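Local coordinates for heme-binding protein HutZ (Vibrio cholerae, PDB 3TGV), which binds heme and probably degrades it to biliverdin with release of iron, at residues K15-A20 with Y42-S47; Q100-M105 with E111-L116. The protein carries 1 engineered substitution. All coordinates share one frame; numbering follows the deposited sequence.

Contact 1 precedes contact 2 along the chain, and their centres lie about 14 Å apart. Contact 1 is inside the curled antiparallel sheet, close to the centre of the chain. It joins strands 16-22 and 41-47, which each pair with strand 28-38. Contact 2 lies further out, where helix 96-109 meets the short helix 112-116. The two contacts meet at strand 41-47. L45 and F43 turn to the helix side of this strand, where L45 meets M105 and L116 and F43 meets V101. V44 serves the sheet interior instead. Both contacts also reach the second subunit, so the interior of the sheet, the two helices and the dimer interface are linked.

Contact 1 of 2, residues K15-A20 with Y42-S47; sequences KTLQLA and YFVLIS
The ring of Y42 meets L17 obliquely, with the methyl CD1 of L17 beside the root of the ring. This methyl lies 4.3 Å from Y42 CB and 4.4 Å from the ring carbon CD1 of Y42. The ring of F84 also meets the Y42 ring, with the planes turned by about 40°. At the far end of the ring, Y42 OH is hydrogen-bonded to R11 NH2.

The same L17 methyl reaches V44. L17 CD1 is 4.1 Å from V44 CG1, and the two side chains come at each other at a slant. L17 CG lies beside the backbone N, with chi1 -57°. The second torsion is extended (-179°) and carries CD1 to a point where it touches both Y42 CB and V44 CG1. L19 points to the same interior, but its CD2 stays 5.1 Å from V44 CG1, a looser approach.

The strands are not neighbours in the sheet. L17 and V44 have CA atoms 8.5 Å apart, and strand 28-38 pairs with both strands. The curl of the sheet brings their inner faces together, as in the split barrel of the FMN-binding clan. I64 and M66 of strand 61-67 pack on L17 as well. On its outer side, strand 16-22 faces the second subunit, where T16 packs on R79 of that subunit.

The link between the segments is made of apolar side chains alone. The two walls meet through aliphatic carbon, while the backbone bonding runs through strand 28-38. The phenol of Y42 has its polar partner in R11.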
ATOM      1  N   LYS A  15      -9.530  -7.116  -5.690  1.00 29.94           N
ATOM      2  CA  LYS A  15     -10.400  -7.326  -4.548  1.00 28.86           C
ATOM      3  C   LYS A  15      -9.968  -6.517  -3.325  1.00 26.13           C
ATOM      4  O   LYS A  15     -10.698  -6.443  -2.338  1.00 27.88           O
ATOM      5  CB  LYS A  15     -10.446  -8.819  -4.201  1.00 33.98           C
ATOM      6  CG  LYS A  15     -10.836  -9.692  -5.397  1.00 32.79           C
ATOM      7  CD  LYS A  15     -12.286 -10.146  -5.308  1.00 40.55           C
ATOM      8  CE  LYS A  15     -12.875 -10.430  -6.681  1.00 46.20           C
ATOM      9  NZ  LYS A  15     -12.072 -11.416  -7.454  1.00 58.72           N
ATOM     10  N   THR A  16      -8.788  -5.916  -3.389  1.00 23.52           N
ATOM     11  CA  THR A  16      -8.226  -5.225  -2.232  1.00 25.30           C
ATOM     12  C   THR A  16      -7.780  -3.792  -2.542  1.00 25.22           C
ATOM     13  O   THR A  16      -7.325  -3.483  -3.651  1.00 24.41           O
ATOM     14  CB  THR A  16      -7.016  -5.999  -1.655  1.00 25.57           C
ATOM     15  OG1 THR A  16      -7.389  -7.364  -1.400  1.00 31.43           O
ATOM     16  CG2 THR A  16      -6.572  -5.380  -0.355  1.00 34.95           C
ATOM     17  N   LEU A  17      -7.928  -2.930  -1.545  1.00 22.84           N
ATOM     18  CA  LEU A  17      -7.372  -1.588  -1.570  1.00 22.64           C
ATOM     19  C   LEU A  17      -6.159  -1.522  -0.659  1.00 27.59           C
ATOM     20  O   LEU A  17      -6.155  -2.103   0.445  1.00 24.66           O
ATOM     21  CB  LEU A  17      -8.406  -0.576  -1.064  1.00 24.39           C
ATOM     22  CG  LEU A  17      -9.760  -0.502  -1.767  1.00 22.48           C
ATOM     23  CD1 LEU A  17     -10.654   0.584  -1.137  1.00 22.93           C
ATOM     24  CD2 LEU A  17      -9.544  -0.258  -3.264  1.00 26.54           C
ATOM     25  N   GLN A  18      -5.134  -0.811  -1.103  1.00 22.23           N
ATOM     26  CA  GLN A  18      -4.071  -0.414  -0.195  1.00 24.24           C
ATOM     27  C   GLN A  18      -4.385   0.986   0.307  1.00 24.11           C
ATOM     28  O   GLN A  18      -4.774   1.870  -0.477  1.00 21.88           O
ATOM     29  CB  GLN A  18      -2.699  -0.446  -0.874  1.00 24.97           C
ATOM     30  CG  GLN A  18      -2.537  -1.532  -1.931  1.00 28.23           C
ATOM     31  CD  GLN A  18      -2.805  -2.921  -1.419  1.00 34.26           C
ATOM     32  OE1 GLN A  18      -3.590  -3.680  -1.999  1.00 34.64           O
ATOM     33  NE2 GLN A  18      -2.138  -3.280  -0.332  1.00 34.77           N
ATOM     34  N   LEU A  19      -4.195   1.194   1.607  1.00 21.17           N
ATOM     35  CA  LEU A  19      -4.612   2.429   2.263  1.00 24.27           C
ATOM     36  C   LEU A  19      -3.473   3.118   3.004  1.00 24.55           C
ATOM     37  O   LEU A  19      -2.686   2.471   3.692  1.00 23.12           O
ATOM     38  CB  LEU A  19      -5.736   2.142   3.260  1.00 23.82           C
ATOM     39  CG  LEU A  19      -6.849   1.214   2.791  1.00 22.68           C
ATOM     40  CD1 LEU A  19      -7.728   0.771   3.962  1.00 27.78           C
ATOM     41  CD2 LEU A  19      -7.670   1.887   1.689  1.00 24.68           C
ATOM     42  N   ALA A  20      -3.397   4.437   2.856  1.00 22.55           N
ATOM     43  CA  ALA A  20      -2.560   5.255   3.715  1.00 21.05           C
ATOM     44  C   ALA A  20      -3.461   6.104   4.607  1.00 25.06           C
ATOM     45  O   ALA A  20      -4.224   6.935   4.115  1.00 23.05           O
ATOM     46  CB  ALA A  20      -1.624   6.131   2.895  1.00 18.50           C
ATOM     47  N   TYR A  42     -16.574   3.629  -1.980  1.00 30.33           N
ATOM     48  CA  TYR A  42     -15.864   2.389  -1.697  1.00 31.04           C
ATOM     49  C   TYR A  42     -16.055   2.016  -0.228  1.00 29.99           C
ATOM     50  O   TYR A  42     -16.115   2.886   0.635  1.00 32.90           O
ATOM     51  CB  TYR A  42     -14.379   2.531  -2.020  1.00 29.85           C
ATOM     52  CG  TYR A  42     -14.063   2.714  -3.495  1.00 32.02           C
ATOM     53  CD1 TYR A  42     -13.542   1.668  -4.247  1.00 31.04           C
ATOM     54  CD2 TYR A  42     -14.285   3.924  -4.127  1.00 28.88           C
ATOM     55  CE1 TYR A  42     -13.239   1.824  -5.591  1.00 33.02           C
ATOM     56  CE2 TYR A  42     -13.990   4.091  -5.481  1.00 33.83           C
ATOM     57  CZ  TYR A  42     -13.471   3.034  -6.204  1.00 35.60           C
ATOM     58  OH  TYR A  42     -13.173   3.193  -7.545  1.00 40.59           O
ATOM     59  N   PHE A  43     -16.156   0.726   0.057  1.00 30.28           N
ATOM     60  CA  PHE A  43     -16.399   0.294   1.427  1.00 33.29           C
ATOM     61  C   PHE A  43     -15.400  -0.750   1.889  1.00 29.74           C
ATOM     62  O   PHE A  43     -15.114  -1.709   1.176  1.00 31.85           O
ATOM     63  CB  PHE A  43     -17.823  -0.238   1.583  1.00 30.95           C
ATOM     64  CG  PHE A  43     -18.878   0.802   1.345  1.00 35.84           C
ATOM     65  CD1 PHE A  43     -19.495   1.442   2.412  1.00 36.21           C
ATOM     66  CD2 PHE A  43     -19.249   1.148   0.049  1.00 33.58           C
ATOM     67  CE1 PHE A  43     -20.467   2.406   2.188  1.00 39.79           C
ATOM     68  CE2 PHE A  43     -20.212   2.104  -0.179  1.00 34.10           C
ATOM     69  CZ  PHE A  43     -20.822   2.737   0.886  1.00 36.50           C
ATOM     70  N   VAL A  44     -14.876  -0.550   3.093  1.00 27.86           N
ATOM     71  CA  VAL A  44     -14.025  -1.550   3.726  1.00 30.12           C
ATOM     72  C   VAL A  44     -14.565  -1.908   5.104  1.00 33.39           C
ATOM     73  O   VAL A  44     -15.135  -1.060   5.790  1.00 30.90           O
ATOM     74  CB  VAL A  44     -12.583  -1.053   3.870  1.00 31.65           C
ATOM     75  CG1 VAL A  44     -11.966  -0.824   2.485  1.00 27.65           C
ATOM     76  CG2 VAL A  44     -12.542   0.219   4.714  1.00 28.78           C
ATOM     77  N   LEU A  45     -14.378  -3.166   5.491  1.00 32.29           N
ATOM     78  CA  LEU A  45     -14.847  -3.682   6.775  1.00 31.94           C
ATOM     79  C   LEU A  45     -13.634  -4.102   7.594  1.00 32.69           C
ATOM     80  O   LEU A  45     -13.066  -5.165   7.364  1.00 30.56           O
ATOM     81  CB  LEU A  45     -15.771  -4.882   6.562  1.00 33.05           C
ATOM     82  CG  LEU A  45     -16.393  -5.523   7.813  1.00 34.69           C
ATOM     83  CD1 LEU A  45     -17.248  -4.510   8.558  1.00 33.00           C
ATOM     84  CD2 LEU A  45     -17.206  -6.757   7.460  1.00 34.35           C
ATOM     85  N   ILE A  46     -13.250  -3.264   8.551  1.00 29.86           N
ATOM     86  CA  ILE A  46     -11.958  -3.400   9.206  1.00 29.09           C
ATOM     87  C   ILE A  46     -12.041  -3.366  10.741  1.00 34.62           C
ATOM     88  O   ILE A  46     -13.039  -2.933  11.323  1.00 33.69           O
ATOM     89  CB  ILE A  46     -10.973  -2.313   8.720  1.00 25.74           C
ATOM     90  CG1 ILE A  46     -11.525  -0.923   9.030  1.00 29.37           C
ATOM     91  CG2 ILE A  46     -10.709  -2.476   7.239  1.00 28.31           C
ATOM     92  CD1 ILE A  46     -10.543   0.214   8.753  1.00 31.38           C
ATOM     93  N   SER A  47     -10.967  -3.805  11.383  1.00 31.65           N
ATOM     94  CA  SER A  47     -10.955  -3.991  12.827  1.00 34.56           C
ATOM     95  C   SER A  47     -10.446  -2.778  13.600  1.00 31.00           C
ATOM     96  O   SER A  47      -9.362  -2.267  13.333  1.00 30.28           O
ATOM     97  CB  SER A  47     -10.126  -5.230  13.177  1.00 34.74           C
ATOM     98  OG  SER A  47     -10.102  -5.465  14.572  1.00 34.14           O
TER

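Contact 2 of 2, residues Q100-M105 with E111-L116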
ATOM      1  N   GLN A 100     -26.942  -3.173   2.934  1.00 45.20           N
ATOM      2  CA  GLN A 100     -26.656  -3.275   1.503  1.00 44.79           C
ATOM      3  C   GLN A 100     -25.200  -3.648   1.237  1.00 43.13           C
ATOM      4  O   GLN A 100     -24.906  -4.586   0.491  1.00 40.42           O
ATOM      5  CB  GLN A 100     -26.991  -1.964   0.798  1.00 46.93           C
ATOM      6  CG  GLN A 100     -28.463  -1.603   0.839  1.00 53.14           C
ATOM      7  CD  GLN A 100     -28.716  -0.144   0.506  1.00 60.19           C
ATOM      8  OE1 GLN A 100     -28.138   0.404  -0.437  1.00 64.97           O
ATOM      9  NE2 GLN A 100     -29.577   0.498   1.289  1.00 65.64           N
ATOM     10  N   VAL A 101     -24.288  -2.906   1.853  1.00 45.76           N
ATOM     11  CA  VAL A 101     -22.864  -3.131   1.644  1.00 41.05           C
ATOM     12  C   VAL A 101     -22.431  -4.489   2.202  1.00 39.89           C
ATOM     13  O   VAL A 101     -21.666  -5.208   1.559  1.00 36.33           O
ATOM     14  CB  VAL A 101     -22.015  -1.994   2.248  1.00 40.04           C
ATOM     15  CG1 VAL A 101     -20.524  -2.271   2.049  1.00 40.09           C
ATOM     16  CG2 VAL A 101     -22.399  -0.666   1.616  1.00 36.25           C
ATOM     17  N   ILE A 102     -22.922  -4.846   3.389  1.00 40.35           N
ATOM     18  CA  ILE A 102     -22.608  -6.159   3.942  1.00 38.96           C
ATOM     19  C   ILE A 102     -23.041  -7.245   2.959  1.00 38.12           C
ATOM     20  O   ILE A 102     -22.286  -8.176   2.658  1.00 38.97           O
ATOM     21  CB  ILE A 102     -23.287  -6.401   5.304  1.00 41.92           C
ATOM     22  CG1 ILE A 102     -22.763  -5.427   6.362  1.00 40.39           C
ATOM     23  CG2 ILE A 102     -23.049  -7.824   5.759  1.00 43.36           C
ATOM     24  CD1 ILE A 102     -21.270  -5.505   6.596  1.00 42.35           C
ATOM     25  N   ALA A 103     -24.265  -7.122   2.461  1.00 40.49           N
ATOM     26  CA  ALA A 103     -24.763  -8.026   1.430  1.00 40.26           C
ATOM     27  C   ALA A 103     -23.792  -8.114   0.256  1.00 37.92           C
ATOM     28  O   ALA A 103     -23.371  -9.203  -0.130  1.00 37.14           O
ATOM     29  CB  ALA A 103     -26.125  -7.559   0.941  1.00 43.88           C
ATOM     30  N   GLN A 104     -23.443  -6.960  -0.312  1.00 36.67           N
ATOM     31  CA  GLN A 104     -22.522  -6.907  -1.443  1.00 35.50           C
ATOM     32  C   GLN A 104     -21.212  -7.606  -1.110  1.00 35.40           C
ATOM     33  O   GLN A 104     -20.702  -8.400  -1.897  1.00 37.97           O
ATOM     34  CB  GLN A 104     -22.264  -5.454  -1.864  1.00 38.70           C
ATOM     35  CG  GLN A 104     -21.430  -5.304  -3.128  1.00 37.61           C
ATOM     36  CD  GLN A 104     -21.330  -3.868  -3.599  1.00 36.00           C
ATOM     37  OE1 GLN A 104     -21.821  -2.940  -2.941  1.00 36.27           O
ATOM     38  NE2 GLN A 104     -20.700  -3.672  -4.756  1.00 41.09           N
ATOM     39  N   MET A 105     -20.680  -7.318   0.073  1.00 38.29           N
ATOM     40  CA  MET A 105     -19.424  -7.911   0.521  1.00 36.00           C
ATOM     41  C   MET A 105     -19.514  -9.419   0.652  1.00 36.36           C
ATOM     42  O   MET A 105     -18.587 -10.133   0.274  1.00 35.29           O
ATOM     43  CB  MET A 105     -18.982  -7.291   1.844  1.00 39.37           C
ATOM     44  CG  MET A 105     -18.525  -5.852   1.717  1.00 34.36           C
ATOM     45  SD  MET A 105     -17.769  -5.250   3.239  1.00 41.90           S
ATOM     46  CE  MET A 105     -17.937  -6.678   4.286  1.00 49.02           C
ATOM     47  N   GLU A 111     -18.762 -16.537   2.783  1.00 44.77           N
ATOM     48  CA  GLU A 111     -19.148 -16.814   4.169  1.00 48.34           C
ATOM     49  C   GLU A 111     -18.394 -16.002   5.210  1.00 47.03           C
ATOM     50  O   GLU A 111     -18.965 -15.594   6.224  1.00 42.69           O
ATOM     51  CB  GLU A 111     -18.960 -18.295   4.489  1.00 51.09           C
ATOM     52  CG  GLU A 111     -19.847 -19.234   3.702  1.00 62.04           C
ATOM     53  CD  GLU A 111     -19.696 -20.670   4.163  1.00 69.19           C
ATOM     54  OE1 GLU A 111     -19.053 -20.884   5.214  1.00 69.53           O
ATOM     55  OE2 GLU A 111     -20.212 -21.582   3.478  1.00 74.38           O
ATOM     56  N   ILE A 112     -17.105 -15.793   4.963  1.00 42.67           N
ATOM     57  CA  ILE A 112     -16.236 -15.099   5.905  1.00 40.56           C
ATOM     58  C   ILE A 112     -16.909 -13.834   6.454  1.00 37.82           C
ATOM     59  O   ILE A 112     -16.759 -13.491   7.627  1.00 36.65           O
ATOM     60  CB  ILE A 112     -14.876 -14.779   5.239  1.00 39.80           C
ATOM     61  CG1 ILE A 112     -13.766 -14.643   6.280  1.00 40.55           C
ATOM     62  CG2 ILE A 112     -14.981 -13.545   4.349  1.00 40.48           C
ATOM     63  CD1 ILE A 112     -13.941 -13.474   7.199  1.00 42.72           C
ATOM     64  N   ILE A 113     -17.681 -13.168   5.605  1.00 36.25           N
ATOM     65  CA  ILE A 113     -18.344 -11.917   5.963  1.00 38.56           C
ATOM     66  C   ILE A 113     -19.415 -12.123   7.039  1.00 45.81           C
ATOM     67  O   ILE A 113     -19.812 -11.178   7.722  1.00 44.22           O
ATOM     68  CB  ILE A 113     -18.971 -11.248   4.719  1.00 36.62           C
ATOM     69  CG1 ILE A 113     -17.891 -10.937   3.678  1.00 40.21           C
ATOM     70  CG2 ILE A 113     -19.713  -9.981   5.092  1.00 39.82           C
ATOM     71  CD1 ILE A 113     -16.857  -9.932   4.146  1.00 38.85           C
ATOM     72  N   ASP A 114     -19.878 -13.361   7.190  1.00 42.94           N
ATOM     73  CA  ASP A 114     -20.903 -13.670   8.178  1.00 46.59           C
ATOM     74  C   ASP A 114     -20.338 -13.432   9.572  1.00 44.82           C
ATOM     75  O   ASP A 114     -20.897 -12.673  10.363  1.00 45.83           O
ATOM     76  CB  ASP A 114     -21.361 -15.124   8.046  1.00 48.98           C
ATOM     77  CG  ASP A 114     -22.086 -15.399   6.737  1.00 56.43           C
ATOM     78  OD1 ASP A 114     -21.938 -14.605   5.780  1.00 56.23           O
ATOM     79  OD2 ASP A 114     -22.800 -16.425   6.668  1.00 59.14           O
ATOM     80  N   GLY A 115     -19.214 -14.077   9.858  1.00 42.17           N
ATOM     81  CA  GLY A 115     -18.534 -13.883  11.124  1.00 46.27           C
ATOM     82  C   GLY A 115     -18.139 -12.434  11.330  1.00 46.25           C
ATOM     83  O   GLY A 115     -18.564 -11.796  12.293  1.00 43.88           O
ATOM     84  N   LEU A 116     -17.334 -11.909  10.409  1.00 43.84           N
ATOM     85  CA  LEU A 116     -16.787 -10.570  10.556  1.00 42.41           C
ATOM     86  C   LEU A 116     -17.861  -9.529  10.853  1.00 42.82           C
ATOM     87  O   LEU A 116     -17.683  -8.667  11.715  1.00 42.73           O
ATOM     88  CB  LEU A 116     -15.993 -10.175   9.306  1.00 37.06           C
ATOM     89  CG  LEU A 116     -14.774 -11.057   9.042  1.00 39.71           C
ATOM     90  CD1 LEU A 116     -13.910 -10.449   7.951  1.00 34.97           C
ATOM     91  CD2 LEU A 116     -13.976 -11.230  10.321  1.00 32.45           C
TER
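M105 and I113 mark the closest approach of the two backbones, with CA atoms 6.8 Å apart. Segment 100-105 is regular helix, as in the bond from M105 N to V101 O (2.8 Å). In segment 111-116, D114 N bonds back three residues to E111 O.

I113 does the work for its segment. Its CG1-CD1 branch lies on M105, and its CG2 reaches both I102 and the end of M105. I113 CG1 lies 3.6 Å from M105 O, a contact with the backbone. I113 CG2 packs on I102 CG2 at 4.0 Å. With chi1 at -60°, I113 CG1 sits beside the backbone N and CG2 opposite to it, which sends CG2 to I102 CG2 and to M105 CE. The side chains of M105 and I113 cross at about a right angle. M105 CE is modelled 3.4 Å from I113 CD1, closer than usual. The chain of M105 is also nearly eclipsed at chi3 (-1°), so the exact place of this methyl is doubtful.

V36 and L45 pack on M105 from the sheet. The contact is thus apolar side-chain packing, in which I113 joins the short helix to helix 96-109 and, together with L116, packs on F77 of the second subunit.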